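Steroid delta-isomerase (Pseudomonas aeruginosa, PDB 3MSO) catalyses the isomerisation of the double bond in 3-oxo steroids, moving it from the delta-5 to the delta-4 position, within a SnoaL-like fold. Local coordinates at the interface of chains A and B. Coordinates in Å, arbitrary orientation; residue numbers count along the deposited sequence, not the author numbering. Chains: chain A/B, Steroid delta-isomerase.

The interface of chains A and B. Residues chain A 120, 123-124; chain B 43-44, 120, 123-124.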
loop_
_atom_site.group_PDB
_atom_site.type_symbol
_atom_site.label_atom_id
_atom_site.label_comp_id
_atom_site.label_asym_id
_atom_site.label_seq_id
_atom_site.Cartn_x
_atom_site.Cartn_y
_atom_site.Cartn_z
HETATM N N MSE A 120 0.102 1.314 6.488
HETATM C CA MSE A 120 0.718 1.553 5.180
HETATM C C MSE A 120 0.578 3.015 4.722
HETATM O O MSE A 120 1.588 3.640 4.372
HETATM C CB MSE A 120 0.129 0.595 4.142
HETATM C CG MSE A 120 0.540 0.923 2.716
HETATM SE SE MSE A 120 2.423 0.600 2.407
HETATM C CE MSE A 120 2.123 -1.227 1.735
ATOM N N LEU A 123 2.893 5.396 6.486
ATOM C CA LEU A 123 4.261 5.155 6.015
ATOM C C LEU A 123 4.468 5.829 4.671
ATOM O O LEU A 123 5.441 6.569 4.510
ATOM C CB LEU A 123 4.574 3.645 5.929
ATOM C CG LEU A 123 6.010 3.236 5.541
ATOM C CD1 LEU A 123 7.064 3.790 6.509
ATOM C CD2 LEU A 123 6.140 1.736 5.483
ATOM N N GLN A 124 3.520 5.631 3.742
ATOM C CA GLN A 124 3.539 6.237 2.405
ATOM C C GLN A 124 3.686 7.778 2.491
ATOM O O GLN A 124 4.558 8.348 1.824
ATOM C CB GLN A 124 2.250 5.900 1.622
ATOM C CG GLN A 124 2.076 4.451 1.181
ATOM C CD GLN A 124 0.777 4.285 0.424
ATOM O OE1 GLN A 124 0.125 3.237 0.444
ATOM N NE2 GLN A 124 0.353 5.334 -0.252
ATOM N N PRO B 43 -0.317 -3.874 10.718
ATOM C CA PRO B 43 0.693 -2.947 10.178
ATOM C C PRO B 43 0.225 -2.314 8.861
ATOM O O PRO B 43 0.797 -1.320 8.427
ATOM C CB PRO B 43 1.906 -3.858 9.945
ATOM C CG PRO B 43 1.333 -5.222 9.746
ATOM C CD PRO B 43 0.131 -5.286 10.621
HETATM N N MSE B 44 -0.832 -2.890 8.254
HETATM C CA MSE B 44 -1.397 -2.524 6.966
HETATM C C MSE B 44 -2.519 -1.515 7.026
HETATM O O MSE B 44 -2.587 -0.643 6.156
HETATM C CB MSE B 44 -1.908 -3.794 6.265
HETATM C CG MSE B 44 -0.808 -4.647 5.642
HETATM SE SE MSE B 44 0.132 -3.668 4.197
HETATM C CE MSE B 44 -1.290 -3.475 2.896
HETATM N N MSE B 120 9.316 -0.396 3.771
HETATM C CA MSE B 120 8.124 -0.353 2.928
HETATM C C MSE B 120 7.942 -1.647 2.094
HETATM O O MSE B 120 6.864 -2.235 2.129
HETATM C CB MSE B 120 8.194 0.875 2.007
HETATM C CG MSE B 120 7.109 0.889 0.942
HETATM SE SE MSE B 120 5.360 1.123 1.722
HETATM C CE MSE B 120 5.414 3.087 1.574
ATOM N N LEU B 123 6.682 -4.551 4.121
ATOM C CA LEU B 123 5.276 -4.315 4.466
ATOM C C LEU B 123 4.385 -4.634 3.268
ATOM O O LEU B 123 3.412 -5.373 3.426
ATOM C CB LEU B 123 5.062 -2.870 4.936
ATOM C CG LEU B 123 3.650 -2.468 5.397
ATOM C CD1 LEU B 123 3.178 -3.302 6.577
ATOM C CD2 LEU B 123 3.568 -0.956 5.719
ATOM N N GLN B 124 4.754 -4.142 2.067
ATOM C CA GLN B 124 4.031 -4.394 0.814
ATOM C C GLN B 124 3.864 -5.912 0.569
ATOM O O GLN B 124 2.748 -6.372 0.306
ATOM C CB GLN B 124 4.772 -3.772 -0.378
ATOM C CG GLN B 124 4.803 -2.254 -0.461
ATOM C CD GLN B 124 5.566 -1.807 -1.694
ATOM O OE1 GLN B 124 6.212 -0.752 -1.745
ATOM N NE2 GLN B 124 5.531 -2.619 -2.723
#
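With CG anti to the backbone N (chi1 170°) and the chain then bent at chi2 (69°) and chi3, A:Met120 curls its selenium and methyl toward chain B, where B:Met120 adopts nearly the same shape. The two selenomethionine side chains cross at about a right angle near the local two-fold, although their selenium-selenium spacing is too short to be trusted. Each methyl then passes over the partner's next helical turn: A:Met120 CE lies 3.6 Å from B:Gln124 CG, touching the aliphatic stem of that glutamine rather than its amide. The twin contact uses the stem of A:Gln124, which is poorly ordered. Between the helices the leucines meet tip to tip, A:Leu123 CD2 standing 3.7 Å from B:Leu123 CD2. Each leucine also runs antiparallel alongside the opposing selenomethionine, and A:Met120 SE comes within 3.8 Å of B:Leu123 CD2. B:Met44, in a loop of chain B, brings its selenium 4.0 Å from A:Met120 CE, adding another apolar neighbour for that methyl. The same loop offers backbone as well: A:Met120 N, at the start of helix 120-133, makes a weak hydrogen bond of 3.3 Å to B:Met44 O. The patch is thus an almost wholly apolar helix-to-helix seam, in which the first turns of the C-terminal helices interlock around the two-fold axis. It helps hold the two copies together in the deposited tetramer, and may do so in a dimer in solution.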